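Local coordinates for protein putative mannose-1-phosphate guanylyl transferase (Thermus thermophilus, PDB 2CU2) that probably transfers a guanylyl group from GTP to mannose 1-phosphate to make GDP-mannose, as mannose-1-phosphate guanylyltransferases do, at residues A[76-81]-A[85-90]; A[166-171]-A[237-242]; A[188-193]-A[232-237]; A[199-202]-A[207-210]; A[212-217]-A[222-227]. All blocks are in the same frame, centred on the assembly; numbering follows the deposited sequence.

How the contacts relate
All five contacts lie in the nucleotidyltransferase domain and are linked by touches; contacts 1, 2 and 3 reach its mixed sheet, while 4 and 5 join helices beside it. Helix 83-98 runs through the middle: contact 1 packs it on strand 74-78, Ala85 touches Ser232 of contact 3 (CB to C, 3.7 Å), and Leu89 CD1 lies 3.6 Å from His208 O of contact 4. Contacts 1 and 5, with centres about 10 Å apart, meet at Tyr225, whose OH probably hydrogen-bonds Gly86 O. Helix 206-216 serves contacts 4 and 5, and helix 233-238 serves contacts 2 and 3, which share Val237. Contacts 2 and 5 are farthest apart, centre to centre about 26 Å. None contains a bound ligand.

Contact 1 of 5, residues A[76-81]-A[85-90]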
# COMPACT_ATOMS: atom_id res chain seq x y z
N LEU A 76 -8.01 9.10 -35.02
CA LEU A 76 -9.32 8.67 -35.51
C LEU A 76 -10.15 8.55 -34.25
O LEU A 76 -10.02 7.58 -33.50
CB LEU A 76 -9.25 7.31 -36.21
CG LEU A 76 -8.72 7.27 -37.64
CD1 LEU A 76 -8.91 5.88 -38.20
CD2 LEU A 76 -9.47 8.29 -38.50
N LEU A 77 -10.98 9.55 -34.01
CA LEU A 77 -11.82 9.59 -32.82
C LEU A 77 -13.09 8.77 -32.96
O LEU A 77 -13.92 9.05 -33.82
CB LEU A 77 -12.16 11.04 -32.48
CG LEU A 77 -10.96 11.99 -32.35
CD1 LEU A 77 -11.44 13.40 -32.09
CD2 LEU A 77 -10.05 11.52 -31.22
N GLU A 78 -13.22 7.75 -32.12
CA GLU A 78 -14.39 6.88 -32.12
C GLU A 78 -15.45 7.52 -31.23
O GLU A 78 -15.25 7.69 -30.03
CB GLU A 78 -14.02 5.49 -31.57
CG GLU A 78 -12.91 4.80 -32.34
CD GLU A 78 -12.30 3.62 -31.59
OE1 GLU A 78 -12.96 2.56 -31.48
OE2 GLU A 78 -11.15 3.76 -31.11
N PRO A 79 -16.60 7.90 -31.82
CA PRO A 79 -17.68 8.53 -31.06
C PRO A 79 -18.25 7.69 -29.92
O PRO A 79 -18.65 8.22 -28.89
CB PRO A 79 -18.72 8.84 -32.14
CG PRO A 79 -18.46 7.80 -33.18
CD PRO A 79 -16.96 7.77 -33.24
N LEU A 80 -18.29 6.37 -30.11
CA LEU A 80 -18.74 5.40 -29.13
C LEU A 80 -17.85 4.16 -29.14
O LEU A 80 -17.04 3.96 -30.03
CB LEU A 80 -20.17 5.01 -29.49
CG LEU A 80 -21.13 6.21 -29.49
CD1 LEU A 80 -22.57 5.81 -29.81
CD2 LEU A 80 -21.17 6.92 -28.14
N GLY A 81 -17.99 3.35 -28.08
CA GLY A 81 -17.27 2.08 -28.07
C GLY A 81 -17.99 1.04 -28.92
O GLY A 81 -19.11 0.62 -28.64
N ALA A 85 -13.95 -4.11 -34.40
CA ALA A 85 -14.57 -4.14 -35.72
C ALA A 85 -14.95 -2.73 -36.18
O ALA A 85 -14.88 -2.40 -37.35
CB ALA A 85 -15.80 -5.03 -35.65
N GLY A 86 -15.39 -1.95 -35.17
CA GLY A 86 -15.72 -0.56 -35.44
C GLY A 86 -14.46 0.26 -35.75
O GLY A 86 -14.41 1.04 -36.69
N ALA A 87 -13.40 0.07 -34.96
CA ALA A 87 -12.15 0.77 -35.22
C ALA A 87 -11.59 0.37 -36.58
O ALA A 87 -11.11 1.20 -37.34
CB ALA A 87 -11.14 0.47 -34.12
N VAL A 88 -11.67 -0.92 -36.91
CA VAL A 88 -11.16 -1.40 -38.19
C VAL A 88 -11.95 -0.76 -39.35
O VAL A 88 -11.39 -0.42 -40.39
CB VAL A 88 -11.23 -2.94 -38.28
CG1 VAL A 88 -10.95 -3.40 -39.70
CG2 VAL A 88 -10.21 -3.56 -37.32
N LEU A 89 -13.26 -0.61 -39.15
CA LEU A 89 -14.11 0.01 -40.16
C LEU A 89 -13.57 1.40 -40.50
O LEU A 89 -13.39 1.73 -41.67
CB LEU A 89 -15.55 0.15 -39.63
CG LEU A 89 -16.45 1.15 -40.37
CD1 LEU A 89 -16.70 0.67 -41.79
CD2 LEU A 89 -17.76 1.30 -39.61
N LEU A 90 -13.29 2.19 -39.48
CA LEU A 90 -12.78 3.54 -39.68
C LEU A 90 -11.42 3.53 -40.37
O LEU A 90 -11.11 4.35 -41.22
CB LEU A 90 -12.66 4.21 -38.31
CG LEU A 90 -13.98 4.26 -37.55
CD1 LEU A 90 -13.91 5.14 -36.30
CD2 LEU A 90 -15.13 4.81 -38.40
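The flat group here is the Glu78 carboxylate, and the Ala87 methyl lies over one of its faces, at the OE1 end, with CB 3.8 Å from OE1. This is the packing of a beta-alpha unit in the Rossmann-like nucleotidyltransferase domain: strand 74-78 leads through a short connection into helix 83-98, which turns back over the sheet with its axis at 144° to the strand. Alternate strand residues, Leu76 and Glu78, project toward the helix, while Leu77 between them faces the other way.

Leu90 fills the middle of the contact and buries more surface here than any other residue of the two segments. Its CD1 comes against the aliphatic part of Glu78, 4.1 Å from CG, the two side chains crossing obliquely. Glu78 CG stands anti to the carbonyl carbon (chi1 -58°), and the chain then runs on extended, so that CG meets the leucine while the carboxylate reaches on to Ala87. No hydrogen bond joins the two segments; OE1 of Glu78 touches the helix only at the Ala87 methyl. Outside them, Tyr225 touches both Glu78 and Leu90, and the backbone of strand 74-78 is bonded to Val58 of the parallel strand 54-59. Two residues before Glu78, Leu76 CD1 packs 4.1 Å from Leu90 CB and 4.0 Å from Leu90 O.

Contact 2 of 5, residues A[166-171]-A[237-242]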
# COMPACT_ATOMS: atom_id res chain seq x y z
N PHE A 166 -10.13 -20.10 -36.02
CA PHE A 166 -10.01 -19.21 -34.88
C PHE A 166 -10.92 -19.66 -33.74
O PHE A 166 -12.11 -19.87 -33.90
CB PHE A 166 -10.39 -17.80 -35.33
CG PHE A 166 -9.25 -17.16 -36.06
CD1 PHE A 166 -9.04 -17.46 -37.40
CD2 PHE A 166 -8.47 -16.21 -35.42
CE1 PHE A 166 -8.05 -16.80 -38.10
CE2 PHE A 166 -7.47 -15.55 -36.14
CZ PHE A 166 -7.26 -15.84 -37.48
N VAL A 167 -10.30 -19.86 -32.57
CA VAL A 167 -11.07 -20.27 -31.40
C VAL A 167 -11.00 -19.22 -30.30
O VAL A 167 -9.94 -18.67 -29.99
CB VAL A 167 -10.51 -21.60 -30.89
CG1 VAL A 167 -10.79 -22.71 -31.90
CG2 VAL A 167 -9.01 -21.49 -30.68
N GLU A 168 -12.17 -18.90 -29.73
CA GLU A 168 -12.20 -17.95 -28.63
C GLU A 168 -11.63 -18.56 -27.35
O GLU A 168 -11.34 -19.75 -27.26
CB GLU A 168 -13.64 -17.49 -28.42
CG GLU A 168 -13.87 -16.06 -28.92
CD GLU A 168 -15.30 -15.90 -29.39
OE1 GLU A 168 -15.61 -14.87 -29.96
OE2 GLU A 168 -16.09 -16.81 -29.17
N LYS A 169 -11.42 -17.69 -26.35
CA LYS A 169 -10.80 -18.14 -25.11
C LYS A 169 -11.45 -19.41 -24.57
O LYS A 169 -12.66 -19.50 -24.39
CB LYS A 169 -10.92 -17.00 -24.09
CG LYS A 169 -11.79 -15.86 -24.62
CD LYS A 169 -11.70 -14.61 -23.73
CE LYS A 169 -13.00 -14.33 -22.98
NZ LYS A 169 -12.72 -14.10 -21.57
N PRO A 170 -10.61 -20.44 -24.37
CA PRO A 170 -11.06 -21.74 -23.91
C PRO A 170 -10.98 -21.87 -22.39
O PRO A 170 -10.63 -20.95 -21.67
CB PRO A 170 -10.11 -22.75 -24.54
CG PRO A 170 -8.76 -22.04 -24.46
CD PRO A 170 -9.17 -20.50 -24.59
N SER A 171 -11.36 -23.06 -21.91
CA SER A 171 -11.19 -23.36 -20.49
C SER A 171 -9.76 -23.79 -20.20
O SER A 171 -8.94 -23.93 -21.09
CB SER A 171 -12.15 -24.50 -20.13
OG SER A 171 -11.63 -25.73 -20.62
N VAL A 237 -15.33 -11.05 -38.14
CA VAL A 237 -14.75 -11.29 -39.45
C VAL A 237 -13.77 -12.47 -39.46
O VAL A 237 -13.90 -13.42 -40.22
CB VAL A 237 -14.03 -10.02 -39.90
CG1 VAL A 237 -13.17 -10.31 -41.13
CG2 VAL A 237 -15.03 -8.94 -40.24
N MET A 238 -12.74 -12.36 -38.61
CA MET A 238 -11.64 -13.32 -38.68
C MET A 238 -12.09 -14.77 -38.57
O MET A 238 -11.65 -15.65 -39.31
CB MET A 238 -10.65 -12.98 -37.56
CG MET A 238 -9.90 -11.67 -37.82
SD MET A 238 -9.37 -11.53 -39.54
CE MET A 238 -9.22 -9.73 -39.60
N GLU A 239 -12.97 -15.04 -37.59
CA GLU A 239 -13.38 -16.42 -37.35
C GLU A 239 -14.19 -17.00 -38.51
O GLU A 239 -14.45 -18.20 -38.58
CB GLU A 239 -14.19 -16.47 -36.05
CG GLU A 239 -13.35 -16.07 -34.83
CD GLU A 239 -14.21 -16.09 -33.59
OE1 GLU A 239 -13.77 -15.60 -32.56
OE2 GLU A 239 -15.33 -16.59 -33.67
N LYS A 240 -14.62 -16.11 -39.41
CA LYS A 240 -15.41 -16.57 -40.56
C LYS A 240 -14.63 -16.50 -41.88
O LYS A 240 -15.04 -17.03 -42.90
CB LYS A 240 -16.68 -15.71 -40.63
CG LYS A 240 -17.18 -15.28 -39.25
CD LYS A 240 -18.67 -15.57 -39.05
CE LYS A 240 -19.12 -15.36 -37.60
NZ LYS A 240 -20.02 -14.21 -37.53
N ALA A 241 -13.48 -15.78 -41.84
CA ALA A 241 -12.69 -15.61 -43.06
C ALA A 241 -12.16 -16.94 -43.62
O ALA A 241 -11.63 -17.79 -42.91
CB ALA A 241 -11.52 -14.68 -42.75
N GLU A 242 -12.32 -17.10 -44.96
CA GLU A 242 -11.96 -18.36 -45.62
C GLU A 242 -10.49 -18.40 -46.09
O GLU A 242 -9.87 -19.45 -46.17
CB GLU A 242 -12.89 -18.55 -46.83
CG GLU A 242 -14.30 -18.97 -46.42
CD GLU A 242 -15.21 -18.95 -47.63
OE1 GLU A 242 -15.58 -17.87 -48.06
OE2 GLU A 242 -15.59 -20.02 -48.09
O HOH W 1 -12.78 -20.01 -37.31
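Phe166 opens the Phe-Val-Glu-Lys-Pro sequence characteristic of mannose-1-phosphate guanylyltransferases, and it meets Met238 and Glu239 on segment 237-242, the continuation of helix 233-238. With CG anti to the carbonyl carbon (chi1 -79°) and beside the backbone N, the Phe166 ring takes Met238 CB over one face, above the ring centre and 4.3 Å from CE2. Its CD1 comes 3.7 Å from Met238 O. Closer to the backbone, Phe166 CB packs on the methylene chain of Glu239, 3.5 Å from CG.

A single water ties the two main chains together: it accepts from Phe166 N at 2.9 Å and donates to Glu239 O at 2.8 Å. Two residues on, Glu168 reaches back, and its OE1 comes to 3.3 Å from Glu239 OE1. Both atoms are acceptors, so no bond joins them. The side chains cross at about a right angle, with the carboxylate planes turned 76° apart.

Phe166 sits at the end of strand 160-167, the second strand of a hairpin with 150-157, and its ring also touches Ile151 of that partner and Ala136 of strand 134-139. Met238 touches Val134 of strand 134-139 and Met197 of helix 194-204, which places the contact between sheet and helix layer.

Contact 3 of 5, residues A[188-193]-A[232-237]; sequences GVFAFA and SIDYGV
Phe190 leaves strand 184-192 with its CB directed at helix 233-238, and its first torsion, which sets CG opposite the carbonyl carbon (chi1 -56°) and beside the backbone N, lays the ring toward Ile233 and Asp234. Farther along the ring, CE1 meets the branch methyl of Ile233, 4.2 Å from CG2, an ordinary apolar touch. At the tip, CZ comes to 3.4 Å from Asp234 OD2. The oxygen approaches the ring edge close to the ring plane, which would be weakly favourable, the C-H rim being slightly positive. Ring and carboxylate planes stand 66° apart, and the two side chains cross at about a right angle.

The same OD2 also receives a weak hydrogen bond from Asn186 ND2, two residues before Gly188 in the earlier part of the same broken strand, which gives the acid a second tie to the neighbourhood of Phe190. Helix 233-238 is closed at its start by Ser232: as N-cap, its OG accepts from Tyr235 N at 2.9 Å and a nearly straight 166°. Ile233 N, also in this first turn, bonds Thr84 OG1 near the beginning of helix 83-98.

Behind Phe190, the strand pairs through Val105 and Val135 with strands on its two sides. A capped helix start laid by its first-turn side chains on a strand of the mixed central sheet is the layered alpha/beta packing expected of a GT-A nucleotidyltransferase domain.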
# COMPACT_ATOMS: atom_id res chain seq x y z
N GLY A 188 -3.42 -10.51 -32.24
CA GLY A 188 -4.17 -9.25 -32.25
C GLY A 188 -3.73 -8.32 -33.40
O GLY A 188 -4.17 -7.19 -33.52
N VAL A 189 -2.80 -8.82 -34.23
CA VAL A 189 -2.33 -8.01 -35.35
C VAL A 189 -2.76 -8.59 -36.70
O VAL A 189 -2.80 -9.79 -36.91
CB VAL A 189 -0.80 -7.93 -35.28
CG1 VAL A 189 -0.27 -7.12 -36.46
CG2 VAL A 189 -0.38 -7.28 -33.98
N PHE A 190 -3.13 -7.67 -37.61
CA PHE A 190 -3.64 -8.13 -38.91
C PHE A 190 -3.09 -7.28 -40.06
O PHE A 190 -2.76 -6.11 -39.91
CB PHE A 190 -5.17 -8.04 -38.88
CG PHE A 190 -5.70 -8.84 -37.72
CD1 PHE A 190 -6.05 -8.19 -36.55
CD2 PHE A 190 -5.86 -10.21 -37.84
CE1 PHE A 190 -6.56 -8.92 -35.48
CE2 PHE A 190 -6.38 -10.93 -36.77
CZ PHE A 190 -6.73 -10.29 -35.59
N ALA A 191 -2.98 -7.94 -41.23
CA ALA A 191 -2.51 -7.25 -42.42
C ALA A 191 -3.29 -7.68 -43.66
O ALA A 191 -3.46 -8.86 -43.93
CB ALA A 191 -1.03 -7.58 -42.61
N PHE A 192 -3.82 -6.67 -44.37
CA PHE A 192 -4.60 -6.96 -45.57
C PHE A 192 -4.73 -5.72 -46.45
O PHE A 192 -4.56 -4.59 -46.02
CB PHE A 192 -5.99 -7.42 -45.13
CG PHE A 192 -6.55 -6.46 -44.11
CD1 PHE A 192 -7.20 -5.31 -44.53
CD2 PHE A 192 -6.43 -6.75 -42.76
CE1 PHE A 192 -7.73 -4.44 -43.59
CE2 PHE A 192 -6.96 -5.87 -41.82
CZ PHE A 192 -7.62 -4.71 -42.23
N ALA A 193 -4.99 -5.96 -47.75
CA ALA A 193 -5.39 -4.84 -48.58
C ALA A 193 -6.79 -4.38 -48.18
O ALA A 193 -7.67 -5.16 -47.87
CB ALA A 193 -5.40 -5.31 -50.04
N SER A 232 -16.13 -7.49 -31.99
CA SER A 232 -14.71 -7.52 -32.30
C SER A 232 -14.48 -7.94 -33.75
O SER A 232 -15.32 -8.54 -34.39
CB SER A 232 -14.02 -8.50 -31.35
OG SER A 232 -14.09 -9.82 -31.89
N ILE A 233 -13.31 -7.55 -34.28
CA ILE A 233 -13.01 -7.95 -35.65
C ILE A 233 -12.71 -9.45 -35.73
O ILE A 233 -12.87 -10.10 -36.75
CB ILE A 233 -11.81 -7.14 -36.13
CG1 ILE A 233 -11.57 -7.39 -37.62
CG2 ILE A 233 -10.55 -7.58 -35.36
CD1 ILE A 233 -12.75 -6.92 -38.48
N ASP A 234 -12.22 -9.99 -34.59
CA ASP A 234 -11.90 -11.41 -34.54
C ASP A 234 -13.16 -12.27 -34.72
O ASP A 234 -13.18 -13.25 -35.45
CB ASP A 234 -11.26 -11.71 -33.18
CG ASP A 234 -9.94 -10.95 -33.07
OD1 ASP A 234 -9.99 -9.75 -32.80
OD2 ASP A 234 -8.89 -11.57 -33.23
N TYR A 235 -14.21 -11.90 -33.97
CA TYR A 235 -15.45 -12.68 -34.02
C TYR A 235 -16.30 -12.32 -35.24
O TYR A 235 -16.94 -13.16 -35.85
CB TYR A 235 -16.23 -12.39 -32.74
CG TYR A 235 -17.53 -13.13 -32.75
CD1 TYR A 235 -17.53 -14.52 -32.74
CD2 TYR A 235 -18.73 -12.43 -32.70
CE1 TYR A 235 -18.73 -15.21 -32.65
CE2 TYR A 235 -19.94 -13.12 -32.62
CZ TYR A 235 -19.94 -14.51 -32.60
OH TYR A 235 -21.13 -15.20 -32.50
N GLY A 236 -16.31 -11.02 -35.56
CA GLY A 236 -17.18 -10.55 -36.64
C GLY A 236 -16.66 -10.95 -38.02
O GLY A 236 -17.42 -11.13 -38.97
N VAL A 237 -15.33 -11.05 -38.14
CA VAL A 237 -14.75 -11.29 -39.45
C VAL A 237 -13.77 -12.47 -39.46
O VAL A 237 -13.90 -13.42 -40.22
CB VAL A 237 -14.03 -10.02 -39.90
CG1 VAL A 237 -13.17 -10.31 -41.13
CG2 VAL A 237 -15.03 -8.94 -40.24

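Contact 4 of 5, residues A[199-202]-A[207-210]; sequences ELFR and SHHE
Helices 194-204 and 206-216 meet at a tight corner, so their backbones come very near, with Phe201 CA only 4.7 Å from His209 CA. Over one face of the Phe201 ring sits the methylene of His208: CB is 3.8 Å from the ring centroid and 7° off its normal, a well-centred CH-pi contact. The imidazole of His208 then turns its edge toward the Phe201 face in an edge-to-face pair, ring centroids 5.5 Å apart and planes at 57°. The imidazole is held in rotation by Ser207, whose OG lies in its plane, 2.9 Å from ND1 in a hydrogen bond.

Arg202 and His209 run side by side in the same direction; in both, CG is anti to the backbone N (chi1 167° for the arginine), which swings the two chains out in parallel. Arg202 CB lies 3.4 Å from His209 CD2, its CG stands over one face of the imidazole toward the rim, and its CD reaches 3.7 Å from NE2. Beyond that the arginine bends away, and NH1 forms a salt bridge to Glu199 OE1 one turn back (2.6 Å). The other oxygen of Glu199 pairs with Arg203.

Inward, Phe201 and His208 both pack on Leu89 of helix 83-98, and Phe201 also touches Val237 of helix 233-238, so the corner rests on two further helices.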
# COMPACT_ATOMS: atom_id res chain seq x y z
N GLU A 199 -14.51 -6.51 -48.75
CA GLU A 199 -15.23 -7.68 -49.23
C GLU A 199 -15.62 -8.60 -48.07
O GLU A 199 -16.66 -9.25 -48.08
CB GLU A 199 -14.35 -8.42 -50.24
CG GLU A 199 -15.05 -9.63 -50.88
CD GLU A 199 -16.42 -9.25 -51.39
OE1 GLU A 199 -16.59 -8.14 -51.86
OE2 GLU A 199 -17.30 -10.11 -51.38
N LEU A 200 -14.73 -8.69 -47.07
CA LEU A 200 -15.07 -9.51 -45.91
C LEU A 200 -16.27 -8.94 -45.15
O LEU A 200 -17.11 -9.67 -44.63
CB LEU A 200 -13.85 -9.58 -44.98
CG LEU A 200 -12.80 -10.59 -45.46
CD1 LEU A 200 -11.56 -10.62 -44.58
CD2 LEU A 200 -13.30 -12.03 -45.52
N PHE A 201 -16.31 -7.59 -45.04
CA PHE A 201 -17.47 -6.97 -44.40
C PHE A 201 -18.75 -7.38 -45.15
O PHE A 201 -19.77 -7.75 -44.57
CB PHE A 201 -17.33 -5.44 -44.46
CG PHE A 201 -16.44 -4.88 -43.37
CD1 PHE A 201 -16.04 -5.66 -42.29
CD2 PHE A 201 -16.05 -3.55 -43.45
CE1 PHE A 201 -15.24 -5.11 -41.30
CE2 PHE A 201 -15.25 -3.00 -42.45
CZ PHE A 201 -14.84 -3.78 -41.37
N ARG A 202 -18.68 -7.27 -46.49
CA ARG A 202 -19.83 -7.59 -47.33
C ARG A 202 -20.35 -9.01 -47.09
O ARG A 202 -21.55 -9.27 -47.07
CB ARG A 202 -19.42 -7.42 -48.79
CG ARG A 202 -20.43 -8.04 -49.76
CD ARG A 202 -20.71 -7.12 -50.95
NE ARG A 202 -20.88 -7.91 -52.18
CZ ARG A 202 -19.87 -7.90 -53.06
NH1 ARG A 202 -18.77 -7.21 -52.81
NH2 ARG A 202 -19.97 -8.60 -54.19
N SER A 207 -23.64 -5.10 -41.55
CA SER A 207 -23.76 -3.81 -40.89
C SER A 207 -22.55 -2.90 -41.17
O SER A 207 -22.66 -1.70 -41.34
CB SER A 207 -23.87 -4.05 -39.38
OG SER A 207 -22.71 -4.75 -38.92
N HIS A 208 -21.35 -3.53 -41.17
CA HIS A 208 -20.13 -2.75 -41.37
C HIS A 208 -19.88 -2.44 -42.85
O HIS A 208 -19.29 -1.43 -43.21
CB HIS A 208 -18.95 -3.53 -40.77
CG HIS A 208 -18.97 -3.45 -39.26
ND1 HIS A 208 -20.03 -3.84 -38.50
CD2 HIS A 208 -17.99 -2.94 -38.41
CE1 HIS A 208 -19.68 -3.59 -37.23
NE2 HIS A 208 -18.46 -3.05 -37.14
N HIS A 209 -20.28 -3.39 -43.72
CA HIS A 209 -20.12 -3.12 -45.16
C HIS A 209 -20.98 -1.93 -45.58
O HIS A 209 -20.56 -1.03 -46.31
CB HIS A 209 -20.52 -4.38 -45.95
CG HIS A 209 -20.80 -4.04 -47.40
ND1 HIS A 209 -22.03 -3.72 -47.87
CD2 HIS A 209 -19.90 -4.05 -48.48
CE1 HIS A 209 -21.88 -3.52 -49.19
NE2 HIS A 209 -20.62 -3.71 -49.59
N GLU A 210 -22.24 -1.94 -45.10
CA GLU A 210 -23.14 -0.82 -45.39
C GLU A 210 -22.63 0.48 -44.77
O GLU A 210 -22.66 1.55 -45.36
CB GLU A 210 -24.53 -1.16 -44.83
CG GLU A 210 -25.65 -0.35 -45.50
CD GLU A 210 -27.00 -0.80 -44.97
OE1 GLU A 210 -27.40 -0.32 -43.93
OE2 GLU A 210 -27.65 -1.60 -45.63

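Contact 5 of 5, residues A[212-217]-A[222-227]; sequences LERLLA and EEVYAG
Arg214 and Leu215 face Glu223 and Val224 across an antiparallel helical hairpin, helix 206-216 turning back through a short loop into helix 221-226, with their axes 10.4 Å apart and 174° between their directions. Just ahead in sequence, Leu212 turns its side chain from the partner helix and packs instead on Leu89 and Val92 of helix 83-98.

Arg214 comes next and reaches across to Glu223. Its chain bends near the end, which brings the guanidinium end-on to the Glu223 carboxylate, NH1 and NH2 each taking one oxygen. The NH1 to OE1 bond is 2.9 Å and almost straight at 171°, with OE1 in the guanidinium plane. The NH2 to OE2 bond is longer, 3.3 Å, and tilted out of that plane; both oxygens are met on their syn sides. The two groups are therefore somewhat twisted against each other, their planes 38° apart. On the other helix, Glu223 starts out with CG anti to the backbone N, and beyond CG its chain turns toward Arg214.

Leu215 follows as the apolar half of the contact: its CG lies 4.0 Å from Val224 CG1. Val224 works on both neighbours at once, its CG2 sitting 3.9 Å from Leu215 CD2 and 3.7 Å from Arg214 NH1.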
# COMPACT_ATOMS: atom_id res chain seq x y z
N LEU A 212 -19.55 1.19 -44.06
CA LEU A 212 -18.37 1.61 -44.81
C LEU A 212 -18.75 2.37 -46.09
O LEU A 212 -18.15 3.38 -46.45
CB LEU A 212 -17.56 0.36 -45.15
CG LEU A 212 -16.40 0.65 -46.11
CD1 LEU A 212 -15.44 1.73 -45.60
CD2 LEU A 212 -15.52 -0.57 -46.37
N GLU A 213 -19.75 1.82 -46.82
CA GLU A 213 -20.18 2.48 -48.05
C GLU A 213 -20.70 3.90 -47.76
O GLU A 213 -20.41 4.85 -48.47
CB GLU A 213 -21.29 1.66 -48.72
CG GLU A 213 -20.80 0.39 -49.44
CD GLU A 213 -20.07 0.75 -50.72
OE1 GLU A 213 -20.60 1.51 -51.52
OE2 GLU A 213 -19.00 0.19 -50.95
N ARG A 214 -21.52 4.01 -46.70
CA ARG A 214 -22.13 5.30 -46.42
C ARG A 214 -21.10 6.33 -45.94
O ARG A 214 -21.20 7.52 -46.19
CB ARG A 214 -23.21 5.10 -45.35
CG ARG A 214 -24.40 4.31 -45.88
CD ARG A 214 -25.68 4.58 -45.07
NE ARG A 214 -25.60 3.92 -43.77
CZ ARG A 214 -25.62 4.71 -42.68
NH1 ARG A 214 -25.71 6.02 -42.81
NH2 ARG A 214 -25.54 4.16 -41.46
N LEU A 215 -20.10 5.84 -45.19
CA LEU A 215 -19.07 6.74 -44.70
C LEU A 215 -18.31 7.39 -45.85
O LEU A 215 -18.08 8.60 -45.90
CB LEU A 215 -18.11 5.95 -43.82
CG LEU A 215 -18.64 5.76 -42.39
CD1 LEU A 215 -17.74 4.87 -41.54
CD2 LEU A 215 -18.78 7.08 -41.64
N LEU A 216 -17.88 6.54 -46.80
CA LEU A 216 -17.18 7.05 -47.97
C LEU A 216 -18.08 7.98 -48.79
O LEU A 216 -17.63 8.85 -49.53
CB LEU A 216 -16.78 5.85 -48.83
CG LEU A 216 -15.67 5.01 -48.20
CD1 LEU A 216 -15.49 3.65 -48.89
CD2 LEU A 216 -14.31 5.70 -48.26
N ALA A 217 -19.40 7.76 -48.65
CA ALA A 217 -20.36 8.52 -49.44
C ALA A 217 -20.87 9.76 -48.70
O ALA A 217 -21.88 10.36 -49.06
CB ALA A 217 -21.53 7.60 -49.79
N GLU A 222 -20.89 10.13 -36.47
CA GLU A 222 -21.70 9.95 -35.27
C GLU A 222 -22.94 9.10 -35.56
O GLU A 222 -23.26 8.15 -34.86
CB GLU A 222 -22.12 11.33 -34.76
CG GLU A 222 -21.49 11.67 -33.42
CD GLU A 222 -22.55 12.18 -32.48
OE1 GLU A 222 -23.72 12.13 -32.83
OE2 GLU A 222 -22.20 12.64 -31.39
N GLU A 223 -23.68 9.50 -36.62
CA GLU A 223 -24.88 8.76 -36.98
C GLU A 223 -24.57 7.29 -37.27
O GLU A 223 -25.16 6.38 -36.71
CB GLU A 223 -25.48 9.42 -38.22
CG GLU A 223 -26.75 8.71 -38.69
CD GLU A 223 -26.39 7.64 -39.70
OE1 GLU A 223 -25.69 7.95 -40.66
OE2 GLU A 223 -26.80 6.50 -39.51
N VAL A 224 -23.61 7.12 -38.21
CA VAL A 224 -23.23 5.76 -38.61
C VAL A 224 -22.82 4.89 -37.41
O VAL A 224 -23.27 3.77 -37.25
CB VAL A 224 -22.08 5.85 -39.62
CG1 VAL A 224 -21.52 4.45 -39.90
CG2 VAL A 224 -22.56 6.45 -40.93
N TYR A 225 -21.89 5.43 -36.59
CA TYR A 225 -21.37 4.64 -35.47
C TYR A 225 -22.46 4.25 -34.47
O TYR A 225 -22.47 3.16 -33.90
CB TYR A 225 -20.26 5.44 -34.76
CG TYR A 225 -19.05 4.59 -34.55
CD1 TYR A 225 -18.31 4.16 -35.65
CD2 TYR A 225 -18.61 4.28 -33.26
CE1 TYR A 225 -17.14 3.43 -35.47
CE2 TYR A 225 -17.45 3.54 -33.08
CZ TYR A 225 -16.72 3.11 -34.18
OH TYR A 225 -15.57 2.35 -34.00
N ALA A 226 -23.40 5.18 -34.22
CA ALA A 226 -24.44 4.91 -33.22
C ALA A 226 -25.27 3.65 -33.56
O ALA A 226 -25.65 2.87 -32.71
CB ALA A 226 -25.36 6.13 -33.10
N GLY A 227 -25.56 3.50 -34.87
CA GLY A 227 -26.42 2.38 -35.29
C GLY A 227 -25.63 1.09 -35.58
O GLY A 227 -26.17 0.08 -36.04